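Local coordinates for protein acetylglutamate kinase (Streptococcus mutans, PDB 3L86) that probably catalyses the ATP-dependent phosphorylation of N-acetyl-L-glutamate in arginine biosynthesis, and here holds ADP and N-acetyl-L-glutamate, at residues Asp37-Lys42 and Lys60-Ala65; Gly44-Gln49 and Gly75-Asn80; Lys122-Gln125 and Cys130-Leu133; Ser135-Val140 and Leu180-Glu185; Leu196-Ala201 and Ile250-Lys255. One frame throughout, in Å; residues are numbered along the deposited sequence.

Contact 1: Asp37-Lys42 and Lys60-Ala65; sequences DIIVIK and KNWQDA
Ile39 of strand 38-43 and Trp62 of helix 53-64 make the main touch between these two elements. Side chains alternate along the strand: Ile38 points to the opposite side of the sheet, whereas Ile39 reaches straight for the helix. With CG1 beside the backbone N (chi1 -59°) and the chain extended beyond it, Ile39 sets its CD1 methyl over one face of the indole of Trp62. That CD1 is 4.1 Å from the centroid of the six-membered ring of Trp62 and only 7° off the ring normal, a CH-pi contact. Val40 turns away again and packs on Val200 of helix 193-203. Ile41 returns to the helix side, where its CD1 comes within 4.3 Å of Trp62 CZ3 from an oblique direction. Two isoleucines, two positions apart on one side of the strand, thus receive a single large ring, which also touches Leu69 of the adjacent strand.

Lys42, a predicted transition-state stabiliser, carries the strand to ADP, which it touches. At the other end of the segment, just ahead of the strand, a water lies between Asp37 and the residue that follows the helix, 3.0 Å from Asp37 OD2 and 3.0 Å from Ala65 O. The other carboxylate oxygen of Asp37, OD1, forms a salt bridge with Lys67.

A strand whose alternate side chains are covered by the following helix is the first half of a beta-alpha-beta unit, here strand 38-43, helix 53-64 and the parallel strand 68-73 of the amino acid kinase fold.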
# COMPACT_ATOMS: atom_id res chain seq x y z
N ASP A 37 18.16 6.46 4.59
CA ASP A 37 18.09 5.12 5.13
C ASP A 37 16.68 4.83 5.64
O ASP A 37 16.51 4.45 6.75
CB ASP A 37 19.16 4.92 6.23
CG ASP A 37 19.72 3.52 6.30
OD1 ASP A 37 19.71 2.79 5.36
OD2 ASP A 37 20.15 3.12 7.32
N ILE A 38 15.68 5.05 4.78
CA ILE A 38 14.25 4.83 4.98
C ILE A 38 13.71 4.18 3.70
O ILE A 38 13.88 4.76 2.59
CB ILE A 38 13.47 6.17 5.18
CG1 ILE A 38 13.83 6.79 6.53
CG2 ILE A 38 11.97 5.91 5.19
CD1 ILE A 38 12.95 8.02 6.93
N ILE A 39 13.06 3.01 3.86
CA ILE A 39 12.28 2.37 2.78
C ILE A 39 10.83 2.04 3.21
O ILE A 39 10.58 1.47 4.30
CB ILE A 39 12.96 1.06 2.33
CG1 ILE A 39 14.40 1.35 1.84
CG2 ILE A 39 12.12 0.29 1.29
CD1 ILE A 39 15.19 0.00 1.65
N VAL A 40 9.86 2.47 2.39
CA VAL A 40 8.46 2.08 2.56
C VAL A 40 8.15 0.85 1.66
O VAL A 40 8.46 0.86 0.46
CB VAL A 40 7.50 3.27 2.25
CG1 VAL A 40 5.98 2.85 2.30
CG2 VAL A 40 7.80 4.45 3.28
N ILE A 41 7.63 -0.22 2.28
CA ILE A 41 7.18 -1.44 1.56
C ILE A 41 5.66 -1.58 1.62
O ILE A 41 5.09 -1.78 2.69
CB ILE A 41 7.82 -2.68 2.16
CG1 ILE A 41 9.36 -2.53 2.08
CG2 ILE A 41 7.35 -4.01 1.45
CD1 ILE A 41 10.11 -3.01 3.29
N LYS A 42 5.01 -1.51 0.45
CA LYS A 42 3.56 -1.74 0.36
C LYS A 42 3.32 -3.19 -0.13
O LYS A 42 3.91 -3.64 -1.12
CB LYS A 42 2.98 -0.71 -0.61
CG LYS A 42 1.44 -0.56 -0.68
CD LYS A 42 0.69 -1.81 -1.11
CE LYS A 42 0.74 -2.14 -2.60
NZ LYS A 42 -0.67 -2.76 -2.88
N LYS A 60 14.48 -8.76 7.94
CA LYS A 60 15.25 -8.86 9.21
C LYS A 60 16.66 -8.26 9.04
O LYS A 60 17.14 -7.54 9.91
CB LYS A 60 15.43 -10.33 9.67
CG LYS A 60 15.92 -10.33 11.16
CD LYS A 60 16.10 -11.67 11.79
CE LYS A 60 16.61 -11.44 13.25
NZ LYS A 60 18.13 -11.51 13.24
N ASN A 61 17.34 -8.58 7.93
CA ASN A 61 18.74 -8.08 7.67
C ASN A 61 18.77 -6.57 7.49
O ASN A 61 19.66 -5.89 8.03
CB ASN A 61 19.41 -8.79 6.46
CG ASN A 61 19.57 -10.26 6.70
OD1 ASN A 61 19.57 -10.67 7.84
ND2 ASN A 61 19.77 -11.07 5.63
N TRP A 62 17.81 -6.01 6.75
CA TRP A 62 17.71 -4.53 6.73
C TRP A 62 17.52 -3.95 8.14
O TRP A 62 18.11 -2.89 8.49
CB TRP A 62 16.59 -4.00 5.78
CG TRP A 62 16.92 -3.93 4.26
CD1 TRP A 62 18.17 -3.76 3.68
CD2 TRP A 62 15.98 -4.02 3.19
NE1 TRP A 62 18.04 -3.74 2.27
CE2 TRP A 62 16.70 -3.89 1.96
CE3 TRP A 62 14.57 -4.16 3.14
CZ2 TRP A 62 16.08 -3.95 0.72
CZ3 TRP A 62 13.94 -4.21 1.89
CH2 TRP A 62 14.68 -4.07 0.71
N GLN A 63 16.63 -4.54 8.93
CA GLN A 63 16.34 -4.01 10.26
C GLN A 63 17.61 -4.14 11.14
O GLN A 63 18.03 -3.19 11.80
CB GLN A 63 15.19 -4.80 10.91
CG GLN A 63 14.85 -4.34 12.38
CD GLN A 63 13.60 -5.03 12.95
OE1 GLN A 63 13.58 -6.26 13.15
NE2 GLN A 63 12.56 -4.25 13.18
N ASP A 64 18.27 -5.28 11.11
CA ASP A 64 19.58 -5.44 11.84
C ASP A 64 20.73 -4.53 11.38
O ASP A 64 21.71 -4.35 12.16
CB ASP A 64 20.05 -6.91 11.74
CG ASP A 64 19.15 -7.90 12.50
OD1 ASP A 64 18.34 -7.49 13.34
OD2 ASP A 64 19.25 -9.12 12.27
N ALA A 65 20.68 -4.03 10.12
CA ALA A 65 21.69 -3.10 9.59
C ALA A 65 21.30 -1.66 9.84
O ALA A 65 21.98 -0.73 9.37
CB ALA A 65 21.90 -3.35 8.05
O HOH W 1 21.18 0.38 6.69

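Contact 2: Gly44-Gln49 and Gly75-Asn80; sequences GGVASQ and GGFAIN. With NLG (N-acetyl-L-glutamate), chain C; ADP (adenosine-5'-diphosphate), chain B.
The phosphoryl-transfer site of this amino acid kinase is bordered by two glycine-rich segments, the loop after strand 38-43 and the start of helix 76-85, which meet where Gly45 CA lies 4.0 Å from Gly75 CA. Without side chains between them, the two backbones can approach this closely while each serves a different ligand. On the loop side, Gly45 N makes a weak hydrogen bond of 3.3 Å to ADP O3B. On the helix side, Gly75, the N-cap residue, gives its N to N-acetyl-L-glutamate OE2 in a nearly straight bond of 2.8 Å, and Gly76 N reaches the same OE2 at 3.1 Å.

Val46 and Phe77 meet farther from the ligands, in a CH-pi contact. Phe77 has CG anti to its backbone N (chi1 159°), which swings the ring toward the loop, and Val46 CG2 sits over one face, 4.0 Å from the ring centroid. Within the loop, Ser48 OG donates to Gly45 O at 2.9 Å.

One oxygen of the substrate's side-chain carboxylate therefore takes bonds from two amides at a helix N-terminus, whose dipole would probably stabilise its negative charge. N-acetyl-L-glutamate OE2 lies 5.6 Å from ADP PB, a separation consistent with a phosphoryl group passing between the two.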
# COMPACT_ATOMS: atom_id res chain seq x y z
N GLY A 44 0.59 -6.11 -1.39
CA GLY A 44 -0.80 -6.40 -1.93
C GLY A 44 -1.57 -7.58 -1.32
O GLY A 44 -1.06 -8.27 -0.47
N GLY A 45 -2.82 -7.80 -1.72
CA GLY A 45 -3.65 -8.88 -1.11
C GLY A 45 -3.04 -10.29 -1.23
O GLY A 45 -2.67 -10.93 -0.23
N VAL A 46 -2.95 -10.77 -2.48
CA VAL A 46 -2.35 -12.10 -2.76
C VAL A 46 -0.88 -12.18 -2.20
O VAL A 46 -0.48 -13.16 -1.53
CB VAL A 46 -2.45 -12.42 -4.29
CG1 VAL A 46 -1.62 -13.67 -4.69
CG2 VAL A 46 -3.95 -12.63 -4.71
N ALA A 47 -0.10 -11.15 -2.49
CA ALA A 47 1.33 -11.12 -2.16
C ALA A 47 1.54 -11.34 -0.67
O ALA A 47 2.54 -11.98 -0.27
CB ALA A 47 1.91 -9.77 -2.60
N SER A 48 0.64 -10.82 0.16
CA SER A 48 0.81 -11.01 1.62
C SER A 48 0.54 -12.43 2.14
O SER A 48 0.85 -12.71 3.32
CB SER A 48 -0.05 -10.02 2.39
OG SER A 48 -1.40 -10.37 2.34
N GLN A 49 -0.01 -13.31 1.27
CA GLN A 49 -0.39 -14.66 1.67
C GLN A 49 0.65 -15.69 1.21
O GLN A 49 0.49 -16.88 1.44
CB GLN A 49 -1.77 -15.05 1.11
CG GLN A 49 -2.94 -14.09 1.41
CD GLN A 49 -3.31 -14.01 2.89
OE1 GLN A 49 -3.68 -15.01 3.52
NE2 GLN A 49 -3.19 -12.80 3.46
N GLY A 75 -5.69 -5.50 0.60
CA GLY A 75 -6.43 -6.76 0.78
C GLY A 75 -7.64 -6.98 -0.13
O GLY A 75 -8.60 -7.64 0.25
N GLY A 76 -7.62 -6.42 -1.34
CA GLY A 76 -8.78 -6.55 -2.26
C GLY A 76 -9.34 -7.98 -2.41
O GLY A 76 -10.54 -8.23 -2.30
N PHE A 77 -8.45 -8.93 -2.68
CA PHE A 77 -8.79 -10.35 -2.86
C PHE A 77 -9.58 -10.90 -1.64
O PHE A 77 -10.68 -11.48 -1.80
CB PHE A 77 -7.44 -11.02 -3.15
CG PHE A 77 -7.36 -12.50 -2.92
CD1 PHE A 77 -7.81 -13.41 -3.88
CD2 PHE A 77 -6.68 -13.00 -1.80
CE1 PHE A 77 -7.66 -14.83 -3.70
CE2 PHE A 77 -6.52 -14.40 -1.61
CZ PHE A 77 -7.01 -15.31 -2.57
N ALA A 78 -9.10 -10.61 -0.42
CA ALA A 78 -9.84 -10.92 0.83
C ALA A 78 -11.20 -10.25 1.04
O ALA A 78 -12.16 -10.94 1.43
CB ALA A 78 -8.96 -10.76 2.07
N ILE A 79 -11.31 -8.93 0.79
CA ILE A 79 -12.57 -8.22 0.85
C ILE A 79 -13.61 -8.82 -0.16
O ILE A 79 -14.82 -8.94 0.16
CB ILE A 79 -12.38 -6.71 0.56
CG1 ILE A 79 -11.33 -6.05 1.55
CG2 ILE A 79 -13.78 -6.01 0.60
CD1 ILE A 79 -10.78 -4.62 1.11
N ASN A 80 -13.13 -9.16 -1.37
CA ASN A 80 -13.99 -9.76 -2.40
C ASN A 80 -14.61 -11.06 -1.88
O ASN A 80 -15.81 -11.28 -1.94
CB ASN A 80 -13.18 -10.04 -3.69
CG ASN A 80 -12.87 -8.80 -4.49
OD1 ASN A 80 -13.39 -7.69 -4.24
ND2 ASN A 80 -12.05 -8.97 -5.50
CA NLG C . -9.32 -0.51 -1.66
C NLG C . -10.07 0.54 -2.25
OXT NLG C . -10.60 0.50 -3.37
O NLG C . -10.29 1.67 -1.98
CB NLG C . -8.55 -0.94 -0.40
CG NLG C . -7.70 -2.28 -0.37
CD NLG C . -6.49 -2.59 -1.35
OE1 NLG C . -6.03 -1.67 -1.96
OE2 NLG C . -6.02 -3.72 -1.55
C7 NLG C . -10.41 -2.54 -2.08
C8 NLG C . -10.25 -3.61 -2.63
O7 NLG C . -11.37 -2.17 -1.45
N2 NLG C . -9.51 -1.64 -2.14
PB ADP B . -2.64 -5.67 -5.61
O1B ADP B . -2.87 -4.20 -5.45
O2B ADP B . -1.17 -6.11 -5.50
O3B ADP B . -3.49 -6.46 -4.68
PA ADP B . -4.21 -5.47 -8.13
O1A ADP B . -5.05 -6.57 -8.78
O2A ADP B . -4.96 -4.33 -7.50
O3A ADP B . -3.10 -6.12 -7.10
O5' ADP B . -3.27 -4.94 -9.33
C5' ADP B . -2.39 -5.88 -10.00
C4' ADP B . -3.10 -6.39 -11.29
O4' ADP B . -3.23 -5.38 -12.32
C3' ADP B . -2.37 -7.54 -11.99
O3' ADP B . -2.69 -8.75 -11.31
C2' ADP B . -3.00 -7.55 -13.38
O2' ADP B . -4.14 -8.40 -13.30
C1' ADP B . -3.56 -6.14 -13.54
N9 ADP B . -2.94 -5.45 -14.70
C8 ADP B . -3.65 -4.69 -15.58
N7 ADP B . -2.80 -4.15 -16.50
C5 ADP B . -1.56 -4.60 -16.22
C6 ADP B . -0.22 -4.47 -16.80
N6 ADP B . -0.02 -3.66 -17.87
N1 ADP B . 0.83 -5.08 -16.19
C2 ADP B . 0.67 -5.84 -15.12
N3 ADP B . -0.52 -6.02 -14.54
C4 ADP B . -1.65 -5.45 -15.04

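Contact 3: Lys122-Gln125 and Cys130-Leu133; sequences KLRQ and CQQL
The guanidinium of Arg124 presents its edge to strand 130-132, with Cys130 O and Gln131 OE1 both near its plane, while the amide of Gln131 stands steeply to it, the two planes 78° apart. The contact closes an alpha-to-beta connection: beyond helix 101-125 a short loop turns the chain, and strand 130-132 joins the main sheet alongside the parallel strand 174-182.

Arg124 grips one carbonyl side-on with two nitrogens. Its NE lies 3.1 Å from Cys130 O, and its NH2 lies 2.9 Å from the same oxygen, in the carbonyl plane. NH2 also makes a weak bond to Gln131 OE1, also 2.9 Å away. The arginine chain is extended from CG to NE, which lets a residue near the end of the helix span the distance to the strand. A water extends the link, accepting from Cys130 N and, weakly, from Arg124 NE.

Beneath this polar layer the packing is apolar. Cys130 SG is 3.8 Å from both Leu123 CB and Arg124 CG, and Leu123 and Cys130 go on to touch Ile176 in the neighbouring strand. The orientation of the Gln131 amide is fixed from its other end, where NE2 donates in the amide plane to Gln132 O, 3.0 Å away and almost linear at 175°.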
# COMPACT_ATOMS: atom_id res chain seq x y z
N LYS A 122 3.69 -13.79 10.80
CA LYS A 122 4.81 -14.32 9.98
C LYS A 122 6.13 -13.59 10.23
O LYS A 122 7.23 -14.23 10.31
CB LYS A 122 4.49 -14.28 8.47
CG LYS A 122 3.35 -15.18 7.99
CD LYS A 122 3.84 -16.62 7.89
CE LYS A 122 2.79 -17.52 7.27
NZ LYS A 122 1.89 -18.11 8.27
N LEU A 123 6.07 -12.25 10.32
CA LEU A 123 7.27 -11.42 10.62
C LEU A 123 7.84 -11.69 12.04
O LEU A 123 9.08 -11.90 12.21
CB LEU A 123 6.96 -9.92 10.43
CG LEU A 123 6.77 -9.42 8.98
CD1 LEU A 123 6.08 -8.02 8.87
CD2 LEU A 123 8.14 -9.37 8.30
N ARG A 124 6.97 -11.65 13.06
CA ARG A 124 7.44 -11.98 14.42
C ARG A 124 8.03 -13.38 14.53
O ARG A 124 9.07 -13.58 15.15
CB ARG A 124 6.36 -11.70 15.47
CG ARG A 124 6.13 -10.21 15.76
CD ARG A 124 4.91 -9.97 16.72
NE ARG A 124 4.86 -8.57 17.16
CZ ARG A 124 3.96 -8.08 18.01
NH1 ARG A 124 3.01 -8.83 18.52
NH2 ARG A 124 3.99 -6.82 18.35
N GLN A 125 7.38 -14.37 13.92
CA GLN A 125 7.92 -15.71 13.92
C GLN A 125 9.29 -15.75 13.26
O GLN A 125 10.11 -16.62 13.57
CB GLN A 125 6.96 -16.71 13.24
CG GLN A 125 5.98 -17.30 14.22
CD GLN A 125 4.59 -17.53 13.68
OE1 GLN A 125 4.38 -17.79 12.49
NE2 GLN A 125 3.60 -17.43 14.57
N CYS A 130 8.08 -5.73 15.17
CA CYS A 130 7.03 -5.01 14.42
C CYS A 130 5.72 -4.97 15.24
O CYS A 130 5.58 -5.73 16.22
CB CYS A 130 6.71 -5.71 13.06
SG CYS A 130 6.15 -7.45 13.16
N GLN A 131 4.76 -4.14 14.82
CA GLN A 131 3.48 -3.97 15.55
C GLN A 131 2.38 -3.52 14.60
O GLN A 131 2.55 -2.55 13.93
CB GLN A 131 3.66 -2.90 16.68
CG GLN A 131 2.36 -2.60 17.46
CD GLN A 131 1.81 -3.83 18.15
OE1 GLN A 131 2.49 -4.43 18.99
NE2 GLN A 131 0.56 -4.22 17.82
N GLN A 132 1.25 -4.22 14.56
CA GLN A 132 0.05 -3.72 13.82
C GLN A 132 -0.56 -2.51 14.54
O GLN A 132 -0.84 -2.61 15.76
CB GLN A 132 -0.98 -4.86 13.74
CG GLN A 132 -2.33 -4.50 13.14
CD GLN A 132 -3.24 -5.76 13.03
OE1 GLN A 132 -3.37 -6.55 13.98
NE2 GLN A 132 -3.84 -5.94 11.88
N LEU A 133 -0.74 -1.37 13.84
CA LEU A 133 -1.60 -0.29 14.39
C LEU A 133 -3.10 -0.61 14.33
O LEU A 133 -3.57 -1.09 13.30
CB LEU A 133 -1.33 1.07 13.71
CG LEU A 133 -0.05 1.78 14.23
CD1 LEU A 133 1.17 0.94 14.06
CD2 LEU A 133 0.17 3.16 13.53
O HOH W 2 7.78 -7.49 17.83

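Contact 4: Ser135-Val140 and Leu180-Glu185; sequences SDIKHV and LGYSKE
With its CG lodged between the backbone N and the carbonyl carbon (chi1 68°), Lys138 leads its chain aside and leaves CB to meet Tyr182, whose own CG lies beside its backbone N, a chi1 of -76° that sets the ring against Lys138. Lys138 CB stands over the middle of the ring, 3.6 Å from the Tyr182 centroid, in a CH-pi contact close to the ring normal. Ile137 approaches the same ring differently: its CG2 branch lies in the ring plane at the edge, 3.8 Å from Tyr182 CE1. That methyl also rests on the strand backbone, 3.6 Å from Leu180 O, while the other branch ends with CD1 4.4 Å from Leu180 CD1.

Bending farther along, the Lys138 chain curls back to its own loop, where NZ donates to Ser135 O at 3.0 Å on a lone pair in the carbonyl plane. A water links loop and ring: it donates to Ser135 O, accepts from Lys138 N and makes a weak bond with Tyr182 OH.

The loop is thereby seated on strand 174-182. It precedes strand 141-145 in the chain, to which the Tyr182 backbone is hydrogen-bonded. Leu112 of helix 101-125 touches Ile137, Leu111 and Met104 of the same helix touch Leu180, and Met188 of strand 188-190 touches both Leu180 and Tyr182.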
# COMPACT_ATOMS: atom_id res chain seq x y z
N SER A 135 -5.98 1.04 17.14
CA SER A 135 -6.50 2.34 17.62
C SER A 135 -5.61 3.53 17.26
O SER A 135 -6.13 4.66 17.05
CB SER A 135 -6.84 2.34 19.14
OG SER A 135 -5.70 2.01 19.92
N ASP A 136 -4.28 3.29 17.19
CA ASP A 136 -3.34 4.31 16.66
C ASP A 136 -3.63 4.74 15.21
O ASP A 136 -3.17 5.78 14.78
CB ASP A 136 -1.85 3.87 16.76
CG ASP A 136 -1.29 4.01 18.19
OD1 ASP A 136 -1.91 4.77 19.02
OD2 ASP A 136 -0.28 3.32 18.51
N ILE A 137 -4.41 3.98 14.44
CA ILE A 137 -4.68 4.47 13.06
C ILE A 137 -5.26 5.89 12.96
O ILE A 137 -4.78 6.70 12.15
CB ILE A 137 -5.54 3.54 12.20
CG1 ILE A 137 -4.83 2.18 12.05
CG2 ILE A 137 -5.75 4.17 10.78
CD1 ILE A 137 -5.72 1.09 11.30
N LYS A 138 -6.26 6.19 13.79
CA LYS A 138 -6.88 7.52 13.77
C LYS A 138 -5.91 8.67 14.17
O LYS A 138 -6.16 9.81 13.83
CB LYS A 138 -8.14 7.58 14.63
CG LYS A 138 -7.84 7.44 16.10
CD LYS A 138 -9.14 7.54 16.95
CE LYS A 138 -9.88 6.22 16.96
NZ LYS A 138 -9.05 5.13 17.49
N HIS A 139 -4.80 8.37 14.85
CA HIS A 139 -3.85 9.42 15.11
C HIS A 139 -2.76 9.53 14.05
O HIS A 139 -1.85 10.34 14.21
CB HIS A 139 -3.18 9.26 16.47
CG HIS A 139 -4.16 9.11 17.59
ND1 HIS A 139 -4.27 7.96 18.34
CD2 HIS A 139 -5.11 9.95 18.05
CE1 HIS A 139 -5.21 8.11 19.25
NE2 HIS A 139 -5.76 9.30 19.08
N VAL A 140 -2.80 8.70 13.01
CA VAL A 140 -1.76 8.81 11.96
C VAL A 140 -2.31 9.24 10.61
O VAL A 140 -1.74 10.13 9.96
CB VAL A 140 -0.96 7.48 11.81
CG1 VAL A 140 -0.16 7.47 10.50
CG2 VAL A 140 -0.04 7.31 13.04
N LEU A 180 -6.55 2.27 5.65
CA LEU A 180 -7.72 2.89 6.33
C LEU A 180 -7.31 4.27 6.84
O LEU A 180 -6.15 4.48 7.24
CB LEU A 180 -8.18 2.03 7.55
CG LEU A 180 -8.76 0.60 7.26
CD1 LEU A 180 -8.90 -0.22 8.56
CD2 LEU A 180 -10.14 0.58 6.48
N GLY A 181 -8.22 5.23 6.78
CA GLY A 181 -7.98 6.54 7.37
C GLY A 181 -9.26 7.10 8.05
O GLY A 181 -10.33 6.47 8.03
N TYR A 182 -9.15 8.28 8.62
CA TYR A 182 -10.30 8.85 9.38
C TYR A 182 -10.67 10.29 8.98
O TYR A 182 -9.81 11.15 8.94
CB TYR A 182 -10.00 8.81 10.88
CG TYR A 182 -10.13 7.44 11.50
CD1 TYR A 182 -9.11 6.48 11.32
CD2 TYR A 182 -11.24 7.10 12.28
CE1 TYR A 182 -9.21 5.20 11.91
CE2 TYR A 182 -11.32 5.83 12.89
CZ TYR A 182 -10.29 4.91 12.68
OH TYR A 182 -10.36 3.66 13.24
N SER A 183 -11.95 10.56 8.77
CA SER A 183 -12.42 11.92 8.42
C SER A 183 -12.28 12.89 9.61
O SER A 183 -12.19 12.43 10.78
CB SER A 183 -13.92 11.83 7.99
OG SER A 183 -14.75 11.75 9.15
N LYS A 184 -12.33 14.20 9.35
CA LYS A 184 -12.32 15.18 10.46
C LYS A 184 -13.44 14.89 11.49
O LYS A 184 -13.26 15.13 12.68
CB LYS A 184 -12.40 16.62 9.94
CG LYS A 184 -13.64 16.88 9.09
CD LYS A 184 -13.80 18.28 8.47
CE LYS A 184 -14.81 18.12 7.26
NZ LYS A 184 -15.06 19.33 6.52
N GLU A 185 -14.57 14.34 11.06
CA GLU A 185 -15.64 14.01 12.03
C GLU A 185 -15.45 12.67 12.77
O GLU A 185 -16.22 12.31 13.68
CB GLU A 185 -17.00 14.06 11.33
CG GLU A 185 -17.29 15.41 10.63
CD GLU A 185 -16.75 15.47 9.20
OE1 GLU A 185 -16.17 14.46 8.71
OE2 GLU A 185 -16.92 16.54 8.57
O HOH W 3 -7.90 4.01 14.93

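Contact 5: Leu196-Ala201 and Ile250-Lys255; sequences LATAVA and IESAAK
Two helices, 193-203 and 246-258, come close at Thr198 and Ser252, whose CA atoms are 5.6 Å apart. Small residues make so near an approach possible, and on the sheet side Ala197 and Ala253 both rest on Leu211 of strand 208-212.

Thr198 carries most of the contact, and its two branches do different work. OG1 nestles against the other helix, 3.0 Å from Ser252 CB and 3.3 Å from Ser252 CA, a tight fit. CG2, which is anti to the backbone N (chi1 -52° for OG1), turns instead to Lys255. There the lysine chain, extended beyond CG, crosses the methyl at about a right angle, with Lys255 CG 3.6 Å from Thr198 CG2. It is the aliphatic part of the lysine that is used, CB and CE lying on either side of the closest carbon along the chain.

The two hydroxyl oxygens, Thr198 OG1 and Ser252 OG, are 3.4 Å apart but do not bond, the angle being poor. Each is instead hydrogen-bonded within its own helix, Thr198 OG1 to Asp194 O and Ser252 OG to Pro248 O. The two hydroxyls at this buried crossing are therefore satisfied locally, and what joins the helices is close van der Waals packing.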
# COMPACT_ATOMS: atom_id res chain seq x y z
N LEU A 196 -2.40 5.26 -0.17
CA LEU A 196 -1.82 5.38 1.18
C LEU A 196 -0.26 5.28 1.18
O LEU A 196 0.42 6.05 1.89
CB LEU A 196 -2.38 4.35 2.17
CG LEU A 196 -1.79 4.50 3.62
CD1 LEU A 196 -1.93 5.98 4.13
CD2 LEU A 196 -2.44 3.58 4.64
N ALA A 197 0.28 4.31 0.45
CA ALA A 197 1.72 4.16 0.24
C ALA A 197 2.40 5.43 -0.29
O ALA A 197 3.49 5.77 0.22
CB ALA A 197 1.97 2.99 -0.76
N THR A 198 1.83 6.09 -1.32
CA THR A 198 2.38 7.41 -1.83
C THR A 198 2.45 8.47 -0.71
O THR A 198 3.44 9.14 -0.54
CB THR A 198 1.51 8.09 -3.00
OG1 THR A 198 1.27 7.17 -4.06
CG2 THR A 198 2.26 9.28 -3.58
N ALA A 199 1.37 8.63 0.03
CA ALA A 199 1.31 9.63 1.09
C ALA A 199 2.35 9.39 2.19
O ALA A 199 3.05 10.32 2.67
CB ALA A 199 -0.12 9.64 1.67
N VAL A 200 2.48 8.12 2.58
CA VAL A 200 3.44 7.75 3.59
C VAL A 200 4.88 7.96 3.12
O VAL A 200 5.70 8.60 3.86
CB VAL A 200 3.23 6.28 4.01
CG1 VAL A 200 4.32 5.84 4.97
CG2 VAL A 200 1.76 6.10 4.61
N ALA A 201 5.20 7.45 1.91
CA ALA A 201 6.58 7.61 1.33
C ALA A 201 6.98 9.11 1.19
O ALA A 201 8.13 9.54 1.50
CB ALA A 201 6.65 6.89 -0.07
N ILE A 250 0.36 2.36 -10.82
CA ILE A 250 1.32 3.12 -11.62
C ILE A 250 1.13 4.64 -11.44
O ILE A 250 2.10 5.36 -11.55
CB ILE A 250 1.26 2.78 -13.17
CG1 ILE A 250 2.51 3.26 -13.89
CG2 ILE A 250 0.09 3.44 -13.88
CD1 ILE A 250 3.68 2.44 -13.56
N GLU A 251 -0.08 5.13 -11.16
CA GLU A 251 -0.26 6.57 -10.81
C GLU A 251 0.41 6.93 -9.47
O GLU A 251 1.05 8.01 -9.33
CB GLU A 251 -1.75 6.95 -10.73
CG GLU A 251 -2.44 7.03 -12.14
CD GLU A 251 -3.93 7.26 -12.08
OE1 GLU A 251 -4.58 7.01 -11.06
OE2 GLU A 251 -4.48 7.70 -13.10
N SER A 252 0.24 6.07 -8.46
CA SER A 252 0.96 6.27 -7.17
C SER A 252 2.50 6.29 -7.38
O SER A 252 3.23 7.18 -6.85
CB SER A 252 0.51 5.19 -6.16
OG SER A 252 -0.90 5.36 -5.92
N ALA A 253 3.02 5.36 -8.18
CA ALA A 253 4.46 5.36 -8.49
C ALA A 253 4.93 6.72 -9.08
O ALA A 253 5.95 7.27 -8.66
CB ALA A 253 4.83 4.20 -9.47
N ALA A 254 4.17 7.24 -10.06
CA ALA A 254 4.54 8.50 -10.71
C ALA A 254 4.49 9.73 -9.78
O ALA A 254 5.37 10.58 -9.85
CB ALA A 254 3.63 8.75 -11.95
N LYS A 255 3.46 9.81 -8.94
CA LYS A 255 3.24 10.89 -7.95
C LYS A 255 4.37 10.91 -6.87
O LYS A 255 4.82 11.99 -6.44
CB LYS A 255 1.85 10.70 -7.36
CG LYS A 255 1.44 11.57 -6.20
CD LYS A 255 -0.07 11.74 -6.17
CE LYS A 255 -0.57 12.05 -4.75
NZ LYS A 255 -1.91 12.77 -4.74

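Overall arrangement
Contacts 1 and 2 share one run of chain, the strand of contact 1 leading into the loop of contact 2, although their centres lie 22 Å apart. Contact 2 directly touches both ligands. Contact 5 packs beside the site: the Ser252 side chain is about 9 Å from the magnesium ion and about 10 Å from N-acetyl-L-glutamate, and Ala197 CB meets Lys42 CG of contact 1 at 3.6 Å. Contacts 3 and 4 adjoin on neighbouring strands 130-132 and 174-182 of the main sheet, where Leu133 CD2 lies 4.2 Å from Val140 CG2. Contact 4 approaches the substrate through Leu180, whose side chain is about 7 Å from N-acetyl-L-glutamate, whereas contact 3 lies away from the known sites.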